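PDB 7O2N: probable UTP--glucose-1-phosphate uridylyltransferase YngB from Bacillus subtilis, which catalyses the formation of UDP-glucose from glucose-1-phosphate and UTP, a step toward diglucosyl-diacylglycerol, and contributes to wall teichoic acid glucosylation during anaerobic fermentative growth. Local coordinates for residues R62-H67 with I99-Q104; L54-R59 with V114-H119; I134-T139 with T266-M271. All coordinates share one frame; numbering follows the deposited sequence.

Interactions 1 and 2 cover opposite faces of the same sheet: strands 52-57 and 98-103 are adjacent and parallel in it, and the two contacts touch, with centres about 10 Å apart. Interaction 1 takes the outlying position, where a tyrosine ring and the aliphatic part of a glutamate meet beside charged groups. Interaction 2 is the buried one of the three, made of small aliphatic contacts between the sheet and helix 109-116. Interaction 3 lies about 26 Å and 28 Å from them, centre to centre. There the small sheet of strand 133-136 meets helix 258-269, with a branched aliphatic interior and a methionine at its exposed margin.

Interaction 1: R62-H67 with I99-Q104; sequences RSIEDH and IHYIRQ
Glu65 meets Tyr101 from a helix, 62-67, whose turn is tied by the backbone bond from His67 N to Ser63 O, 2.9 Å long. The helix packs on strand 98-103 as part of the beta-alpha-beta crossover that leads from strand 52-57 to its parallel neighbour 98-103 in this GT-A nucleotidyltransferase fold. The two short axes approach to 10.0 Å and run nearly antiparallel, at 163°, as expected when the chain returns over the sheet between parallel strands. Tyr101 spans that gap. Its chi1 of -55° sets CG beside the backbone N, and the ring reaches the helix with its hydroxyl end close to the Glu65 backbone. One face of the ring receives Glu65 CG in a CH-pi contact, 3.5 Å from the centroid and almost on the ring normal. The rest of the glutamate chain is extended, carrying the carboxylate along the ring in a stacked position with the planes 27° apart. A glutamate suits this margin because its methylenes cover the aromatic face while its charge can stay at the surface. Glu65 OE2 lies 4.4 Å from Arg103 NH1, beyond a salt bridge, though the opposite charges may still attract weakly. Replacing Tyr101 with an alanine would probably leave the Glu65 methylenes without their aromatic face and open a gap between helix and strand. Tyr101 also packs against Ile55 of strand 52-57, while at the end of the helix His67 O accepts a hydrogen bond from Lys23 NZ of the second subunit. Buried Ile64 adds a lesser apolar contact to the tyrosine, its CG2 lying 4.2 Å from Tyr101 CE1.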
loop_
_atom_site.group_PDB
_atom_site.type_symbol
_atom_site.label_atom_id
_atom_site.label_comp_id
_atom_site.label_asym_id
_atom_site.label_seq_id
_atom_site.Cartn_x
_atom_site.Cartn_y
_atom_site.Cartn_z
ATOM N N ARG A 62 -9.342 -9.371 8.287
ATOM C CA ARG A 62 -8.506 -10.285 9.048
ATOM C C ARG A 62 -7.083 -9.738 9.100
ATOM O O ARG A 62 -6.430 -9.825 10.133
ATOM C CB ARG A 62 -8.535 -11.713 8.487
ATOM N N SER A 63 -6.615 -9.132 8.003
ATOM C CA SER A 63 -5.231 -8.694 7.947
ATOM C C SER A 63 -4.842 -7.748 9.090
ATOM O O SER A 63 -3.684 -7.760 9.520
ATOM C CB SER A 63 -4.858 -8.167 6.596
ATOM O OG SER A 63 -5.637 -7.047 6.217
ATOM N N ILE A 64 -5.784 -6.941 9.598
ATOM C CA ILE A 64 -5.466 -6.059 10.713
ATOM C C ILE A 64 -5.095 -6.907 11.933
ATOM O O ILE A 64 -4.095 -6.641 12.591
ATOM C CB ILE A 64 -6.621 -5.087 11.030
ATOM C CG1 ILE A 64 -6.876 -4.074 9.914
ATOM C CG2 ILE A 64 -6.450 -4.393 12.374
ATOM C CD1 ILE A 64 -8.336 -3.667 9.845
ATOM N N GLU A 65 -5.910 -7.932 12.218
ATOM C CA GLU A 65 -5.762 -8.783 13.392
ATOM C C GLU A 65 -4.465 -9.590 13.297
ATOM O O GLU A 65 -3.780 -9.822 14.298
ATOM C CB GLU A 65 -6.986 -9.700 13.543
ATOM C CG GLU A 65 -8.316 -8.980 13.360
ATOM C CD GLU A 65 -9.557 -9.854 13.298
ATOM O OE1 GLU A 65 -9.543 -10.912 13.961
ATOM O OE2 GLU A 65 -10.539 -9.469 12.600
ATOM N N ASP A 66 -4.155 -10.029 12.078
ATOM C CA ASP A 66 -2.979 -10.813 11.796
ATOM C C ASP A 66 -1.740 -9.945 11.983
ATOM O O ASP A 66 -0.752 -10.403 12.536
ATOM C CB ASP A 66 -3.070 -11.395 10.388
ATOM C CG ASP A 66 -3.759 -12.751 10.329
ATOM O OD1 ASP A 66 -3.736 -13.517 11.364
ATOM O OD2 ASP A 66 -4.280 -13.070 9.242
ATOM N N HIS A 67 -1.803 -8.696 11.520
ATOM C CA HIS A 67 -0.664 -7.796 11.566
ATOM C C HIS A 67 -0.123 -7.692 12.988
ATOM O O HIS A 67 1.085 -7.655 13.173
ATOM C CB HIS A 67 -1.016 -6.416 11.000
ATOM C CG HIS A 67 0.168 -5.528 10.812
ATOM N ND1 HIS A 67 1.022 -5.636 9.705
ATOM C CD2 HIS A 67 0.645 -4.519 11.575
ATOM C CE1 HIS A 67 1.991 -4.743 9.822
ATOM N NE2 HIS A 67 1.786 -4.055 10.962
ATOM N N ILE A 99 -4.555 -5.915 21.864
ATOM C CA ILE A 99 -5.483 -5.535 20.818
ATOM C C ILE A 99 -6.697 -6.456 20.858
ATOM O O ILE A 99 -6.565 -7.646 20.583
ATOM C CB ILE A 99 -4.791 -5.587 19.447
ATOM C CG1 ILE A 99 -3.428 -4.901 19.442
ATOM C CG2 ILE A 99 -5.694 -4.995 18.387
ATOM C CD1 ILE A 99 -3.473 -3.443 19.807
ATOM N N HIS A 100 -7.865 -5.882 21.163
ATOM C CA HIS A 100 -9.133 -6.603 21.156
ATOM C C HIS A 100 -9.925 -6.239 19.897
ATOM O O HIS A 100 -9.736 -5.151 19.371
ATOM C CB HIS A 100 -9.924 -6.245 22.425
ATOM C CG HIS A 100 -9.165 -6.461 23.693
ATOM N ND1 HIS A 100 -7.919 -5.919 23.918
ATOM C CD2 HIS A 100 -9.462 -7.158 24.805
ATOM C CE1 HIS A 100 -7.479 -6.285 25.100
ATOM N NE2 HIS A 100 -8.412 -7.035 25.669
ATOM N N TYR A 101 -10.809 -7.136 19.433
ATOM C CA TYR A 101 -11.666 -6.894 18.274
ATOM C C TYR A 101 -13.135 -7.181 18.566
ATOM O O TYR A 101 -13.485 -8.088 19.314
ATOM C CB TYR A 101 -11.283 -7.786 17.096
ATOM C CG TYR A 101 -9.839 -7.621 16.747
ATOM C CD1 TYR A 101 -9.402 -6.526 16.017
ATOM C CD2 TYR A 101 -8.899 -8.514 17.223
ATOM C CE1 TYR A 101 -8.054 -6.341 15.742
ATOM C CE2 TYR A 101 -7.549 -8.344 16.958
ATOM C CZ TYR A 101 -7.120 -7.247 16.224
ATOM O OH TYR A 101 -5.792 -7.078 15.942
ATOM N N ILE A 102 -14.002 -6.408 17.933
ATOM C CA ILE A 102 -15.418 -6.710 17.923
ATOM C C ILE A 102 -15.901 -6.438 16.515
ATOM O O ILE A 102 -15.382 -5.548 15.849
ATOM C CB ILE A 102 -16.187 -5.848 18.946
ATOM C CG1 ILE A 102 -17.668 -6.219 18.993
ATOM C CG2 ILE A 102 -16.007 -4.360 18.696
ATOM C CD1 ILE A 102 -18.023 -7.150 20.106
ATOM N N ARG A 103 -16.883 -7.211 16.069
ATOM C CA ARG A 103 -17.433 -6.903 14.764
ATOM C C ARG A 103 -18.592 -5.928 14.900
ATOM O O ARG A 103 -19.499 -6.167 15.687
ATOM C CB ARG A 103 -17.853 -8.184 14.061
ATOM C CG ARG A 103 -16.998 -8.426 12.839
ATOM C CD ARG A 103 -16.061 -9.598 12.952
ATOM N NE ARG A 103 -16.342 -10.257 11.687
ATOM C CZ ARG A 103 -15.536 -11.091 11.059
ATOM N NH1 ARG A 103 -14.346 -11.389 11.567
ATOM N NH2 ARG A 103 -15.940 -11.625 9.921
ATOM N N GLN A 104 -18.550 -4.827 14.145
ATOM C CA GLN A 104 -19.723 -3.982 14.027
ATOM C C GLN A 104 -20.738 -4.756 13.200
ATOM O O GLN A 104 -20.391 -5.308 12.154
ATOM C CB GLN A 104 -19.352 -2.688 13.328
ATOM C CG GLN A 104 -20.268 -1.548 13.729
ATOM C CD GLN A 104 -19.994 -0.317 12.901
ATOM O OE1 GLN A 104 -19.526 -0.403 11.755
ATOM N NE2 GLN A 104 -20.312 0.830 13.487
#

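Interaction 2: L54-R59 with V114-H119; sequences LIITGR and VLCAEH
Leu54 turns CG opposite its backbone N (chi1 175°), and its second torsion puts CD2 anti to CA, at the far end of an extended side chain, where it meets Ala117. Ile56, two residues along, instead folds its longer branch back toward Leu54 (chi1 -40°, chi2 -47°), bringing CD1 toward Cys116. The closest meeting is Leu54 CD2 to Ala117 CA at 3.7 Å, with the methyl Ala117 CB following at 4.0 Å. An alanine suits this place because its short side chain lets the leucine come right up to the backbone between helices 109-116 and 118-121. That turn is held from within by backbone bonds, Ala117 N to Val114 O and Glu118 N to Leu115 O. The second pair is looser: Ile56 CD1 lies 4.3 Å from Cys116 CB, so the cysteine acts as a small, largely apolar filler, met through its methylene. This is sheet-to-helix packing in the alpha/beta fold, made entirely of apolar groups. Leu54 and Ile56 share one face of strand 52-57, whereas Ile55 between them points to the other, where Tyr101 lies. Strands 6-11 and 98-103 flank strand 52-57 in the sheet, contributing Val8 and Ile102 to the same layer, and helix 213-219 packs against the helical side through Phe214 and Leu217.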
loop_
_atom_site.group_PDB
_atom_site.type_symbol
_atom_site.label_atom_id
_atom_site.label_comp_id
_atom_site.label_asym_id
_atom_site.label_seq_id
_atom_site.Cartn_x
_atom_site.Cartn_y
_atom_site.Cartn_z
ATOM N N LEU A 54 -9.552 -1.486 21.586
ATOM C CA LEU A 54 -10.594 -2.249 20.927
ATOM C C LEU A 54 -10.757 -1.706 19.513
ATOM O O LEU A 54 -11.009 -0.521 19.308
ATOM C CB LEU A 54 -11.903 -2.089 21.698
ATOM C CG LEU A 54 -13.123 -2.749 21.051
ATOM C CD1 LEU A 54 -12.911 -4.243 20.803
ATOM C CD2 LEU A 54 -14.350 -2.560 21.920
ATOM N N ILE A 55 -10.592 -2.585 18.532
ATOM C CA ILE A 55 -10.846 -2.211 17.157
ATOM C C ILE A 55 -12.232 -2.724 16.806
ATOM O O ILE A 55 -12.527 -3.904 16.993
ATOM C CB ILE A 55 -9.774 -2.808 16.229
ATOM C CG1 ILE A 55 -8.374 -2.336 16.621
ATOM C CG2 ILE A 55 -10.109 -2.514 14.775
ATOM C CD1 ILE A 55 -7.288 -2.968 15.817
ATOM N N ILE A 56 -13.095 -1.807 16.363
ATOM C CA ILE A 56 -14.396 -2.181 15.842
ATOM C C ILE A 56 -14.129 -2.455 14.368
ATOM O O ILE A 56 -13.883 -1.538 13.585
ATOM C CB ILE A 56 -15.442 -1.061 16.030
ATOM C CG1 ILE A 56 -15.380 -0.307 17.371
ATOM C CG2 ILE A 56 -16.836 -1.541 15.679
ATOM C CD1 ILE A 56 -15.274 -1.129 18.632
ATOM N N THR A 57 -14.085 -3.739 14.021
ATOM C CA THR A 57 -13.715 -4.136 12.679
ATOM C C THR A 57 -14.969 -4.624 11.960
ATOM O O THR A 57 -16.009 -4.790 12.585
ATOM C CB THR A 57 -12.588 -5.178 12.744
ATOM O OG1 THR A 57 -12.222 -5.558 11.414
ATOM C CG2 THR A 57 -12.970 -6.425 13.511
ATOM N N GLY A 58 -14.843 -4.889 10.660
ATOM C CA GLY A 58 -15.901 -5.467 9.843
ATOM C C GLY A 58 -15.449 -6.741 9.125
ATOM O O GLY A 58 -14.519 -7.413 9.576
ATOM N N ARG A 59 -16.112 -7.055 7.999
ATOM C CA ARG A 59 -15.863 -8.276 7.245
ATOM C C ARG A 59 -14.580 -8.139 6.431
ATOM O O ARG A 59 -14.231 -7.050 5.965
ATOM C CB ARG A 59 -17.058 -8.577 6.340
ATOM C CG ARG A 59 -18.085 -9.524 6.952
ATOM C CD ARG A 59 -19.507 -9.421 6.400
ATOM N NE ARG A 59 -20.530 -8.847 7.276
ATOM C CZ ARG A 59 -20.709 -7.542 7.502
ATOM N NH1 ARG A 59 -19.925 -6.650 6.919
ATOM N NH2 ARG A 59 -21.663 -7.129 8.317
ATOM N N VAL A 114 -18.887 3.595 18.601
ATOM C CA VAL A 114 -18.414 3.917 19.931
ATOM C C VAL A 114 -19.263 3.183 20.972
ATOM O O VAL A 114 -18.770 2.847 22.047
ATOM C CB VAL A 114 -18.408 5.441 20.151
ATOM C CG1 VAL A 114 -17.977 5.831 21.563
ATOM C CG2 VAL A 114 -17.543 6.133 19.104
ATOM N N LEU A 115 -20.535 2.929 20.648
ATOM C CA LEU A 115 -21.431 2.291 21.594
ATOM C C LEU A 115 -21.015 0.839 21.805
ATOM O O LEU A 115 -21.131 0.308 22.922
ATOM C CB LEU A 115 -22.868 2.380 21.074
ATOM C CG LEU A 115 -23.712 3.472 21.726
ATOM C CD1 LEU A 115 -25.174 3.324 21.340
ATOM C CD2 LEU A 115 -23.533 3.493 23.246
ATOM N N CYS A 116 -20.524 0.214 20.722
ATOM C CA CYS A 116 -20.079 -1.172 20.762
ATOM C C CYS A 116 -19.047 -1.357 21.871
ATOM O O CYS A 116 -19.009 -2.393 22.525
ATOM C CB CYS A 116 -19.473 -1.595 19.424
ATOM S SG CYS A 116 -20.655 -1.659 18.045
ATOM N N ALA A 117 -18.248 -0.313 22.106
ATOM C CA ALA A 117 -17.120 -0.378 23.010
ATOM C C ALA A 117 -17.570 -0.418 24.470
ATOM O O ALA A 117 -16.753 -0.708 25.354
ATOM C CB ALA A 117 -16.271 0.822 22.743
ATOM N N GLU A 118 -18.872 -0.147 24.700
ATOM C CA GLU A 118 -19.421 0.223 25.995
ATOM C C GLU A 118 -18.891 -0.690 27.095
ATOM O O GLU A 118 -18.244 -0.219 28.026
ATOM C CB GLU A 118 -20.945 0.215 25.961
ATOM C CG GLU A 118 -21.570 0.555 27.305
ATOM C CD GLU A 118 -23.086 0.650 27.297
ATOM O OE1 GLU A 118 -23.671 0.781 26.196
ATOM O OE2 GLU A 118 -23.682 0.601 28.389
ATOM N N HIS A 119 -19.164 -1.996 26.954
ATOM C CA HIS A 119 -18.966 -2.977 28.008
ATOM C C HIS A 119 -17.478 -3.224 28.212
ATOM O O HIS A 119 -17.048 -3.630 29.291
ATOM C CB HIS A 119 -19.757 -4.256 27.697
ATOM C CG HIS A 119 -21.241 -4.062 27.723
ATOM N ND1 HIS A 119 -22.003 -4.315 28.854
ATOM C CD2 HIS A 119 -22.106 -3.613 26.784
ATOM C CE1 HIS A 119 -23.268 -4.039 28.606
ATOM N NE2 HIS A 119 -23.356 -3.605 27.347
#

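Interaction 3: I134-T139 with T266-M271; sequences IMVSET and TEIGLM
The terminal methyl of Ile268 is the bump at the centre of this contact, and the hollow that takes it lies between Ile134 and Val136, which are two residues apart and therefore on the same face of strand 133-136. Ile268 CD1 sits 3.6 Å from Val136 CG2 and 4.0 Å from Ile134 CG2, while the two CG2 methyls, of Ile134 and Val136, stand 4.5 Å apart as the walls of the hollow. The isoleucine from helix 258-269 reaches them because CG1 lies beside its backbone N (chi1 -48°), which directs the longer branch at the strand. Ile268 and Val136 lie alongside each other, pointing opposite ways; Ile134 it meets at a slant. The valine is forked, and each prong has its own partner: with CG2 given to Ile268, CG1 is left for Met271, whose sulfur SD comes tip to tip with it at 4.0 Å. Beta-branched residues suit the strand because they present broad methyl surfaces close to the backbone, whereas methionine suits the margin because its long, flexible chain can stretch across to the remaining prong. Strand 133-136 pairs antiparallel with strand 251-254 in a small two-stranded sheet, and Tyr253 of that strand touches Val136, Ile268 and Met271, while Tyr40 of helix 37-47 packs on Ile134 and Ile268. On the helix, Glu267 forms a salt bridge with Arg289 of the second subunit, so this helix joins the small sheet to the dimer interface. Between strand and helix themselves, however, the chemistry is wholly apolar: the fit probably rests on shape and on the exclusion of water, most fully around buried Ile134 and Ile268 and least at exposed Met271.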
loop_
_atom_site.group_PDB
_atom_site.type_symbol
_atom_site.label_atom_id
_atom_site.label_comp_id
_atom_site.label_asym_id
_atom_site.label_seq_id
_atom_site.Cartn_x
_atom_site.Cartn_y
_atom_site.Cartn_z
ATOM N N ILE A 134 -1.829 11.446 10.328
ATOM C CA ILE A 134 -0.719 11.108 11.207
ATOM C C ILE A 134 -0.174 12.409 11.794
ATOM O O ILE A 134 -0.101 13.414 11.102
ATOM C CB ILE A 134 0.330 10.251 10.462
ATOM C CG1 ILE A 134 -0.229 8.857 10.144
ATOM C CG2 ILE A 134 1.680 10.208 11.173
ATOM C CD1 ILE A 134 0.317 8.214 8.857
ATOM N N MET A 135 0.148 12.389 13.091
ATOM C CA MET A 135 0.742 13.508 13.803
ATOM C C MET A 135 2.178 13.142 14.161
ATOM O O MET A 135 2.436 12.091 14.747
ATOM C CB MET A 135 -0.013 13.767 15.103
ATOM C CG MET A 135 -1.372 14.386 14.901
ATOM S SD MET A 135 -1.430 16.166 15.166
ATOM C CE MET A 135 0.230 16.578 14.643
ATOM N N VAL A 136 3.116 14.020 13.795
ATOM C CA VAL A 136 4.490 13.894 14.241
ATOM C C VAL A 136 4.724 14.974 15.288
ATOM O O VAL A 136 4.499 16.151 15.005
ATOM C CB VAL A 136 5.449 14.011 13.044
ATOM C CG1 VAL A 136 6.869 13.604 13.412
ATOM C CG2 VAL A 136 4.954 13.176 11.865
ATOM N N SER A 137 5.142 14.540 16.491
ATOM C CA SER A 137 5.058 15.342 17.706
ATOM C C SER A 137 6.169 14.973 18.684
ATOM O O SER A 137 6.592 13.828 18.722
ATOM C CB SER A 137 3.719 15.168 18.361
ATOM O OG SER A 137 2.691 15.502 17.459
ATOM N N GLU A 138 6.601 15.944 19.500
ATOM C CA GLU A 138 7.525 15.656 20.588
ATOM C C GLU A 138 6.766 14.884 21.667
ATOM O O GLU A 138 7.266 13.936 22.272
ATOM C CB GLU A 138 8.154 16.947 21.121
ATOM C CG GLU A 138 8.916 17.719 20.063
ATOM C CD GLU A 138 9.657 18.926 20.607
ATOM O OE1 GLU A 138 10.884 18.997 20.412
ATOM O OE2 GLU A 138 9.005 19.795 21.216
ATOM N N THR A 139 5.529 15.318 21.893
ATOM C CA THR A 139 4.575 14.668 22.763
ATOM C C THR A 139 3.472 14.049 21.897
ATOM O O THR A 139 2.734 14.764 21.208
ATOM C CB THR A 139 4.032 15.754 23.691
ATOM O OG1 THR A 139 5.039 15.986 24.667
ATOM C CG2 THR A 139 2.719 15.422 24.358
ATOM N N THR A 266 5.807 10.849 1.728
ATOM C CA THR A 266 6.942 11.689 1.391
ATOM C C THR A 266 7.537 12.333 2.639
ATOM O O THR A 266 8.740 12.223 2.873
ATOM C CB THR A 266 6.521 12.735 0.362
ATOM O OG1 THR A 266 6.090 12.004 -0.786
ATOM C CG2 THR A 266 7.641 13.671 -0.017
ATOM N N GLU A 267 6.680 12.982 3.435
ATOM C CA GLU A 267 7.151 13.733 4.589
ATOM C C GLU A 267 7.771 12.806 5.641
ATOM O O GLU A 267 8.842 13.110 6.171
ATOM C CB GLU A 267 6.043 14.596 5.196
ATOM C CG GLU A 267 5.348 15.486 4.192
ATOM C CD GLU A 267 6.085 16.755 3.796
ATOM O OE1 GLU A 267 7.262 16.888 4.159
ATOM O OE2 GLU A 267 5.464 17.626 3.133
ATOM N N ILE A 268 7.097 11.686 5.930
ATOM C CA ILE A 268 7.574 10.777 6.959
ATOM C C ILE A 268 8.826 10.078 6.411
ATOM O O ILE A 268 9.758 9.760 7.159
ATOM C CB ILE A 268 6.480 9.760 7.360
ATOM C CG1 ILE A 268 5.100 10.364 7.657
ATOM C CG2 ILE A 268 6.963 8.782 8.424
ATOM C CD1 ILE A 268 4.952 11.082 8.970
ATOM N N GLY A 269 8.847 9.862 5.086
ATOM C CA GLY A 269 9.970 9.220 4.437
ATOM C C GLY A 269 11.222 10.051 4.660
ATOM O O GLY A 269 12.270 9.533 5.060
ATOM N N LEU A 270 11.046 11.365 4.465
ATOM C CA LEU A 270 12.128 12.332 4.567
ATOM C C LEU A 270 12.628 12.415 6.002
ATOM O O LEU A 270 13.702 12.959 6.238
ATOM C CB LEU A 270 11.636 13.701 4.078
ATOM C CG LEU A 270 11.567 13.824 2.560
ATOM C CD1 LEU A 270 10.772 15.025 2.118
ATOM C CD2 LEU A 270 12.963 13.873 1.978
ATOM N N MET A 271 11.846 11.876 6.942
ATOM C CA MET A 271 12.244 11.946 8.331
ATOM C C MET A 271 13.032 10.693 8.699
ATOM O O MET A 271 13.628 10.632 9.774
ATOM C CB MET A 271 11.035 12.129 9.243
ATOM C CG MET A 271 10.401 13.502 9.099
ATOM S SD MET A 271 8.720 13.578 9.858
ATOM C CE MET A 271 8.209 15.272 9.539
#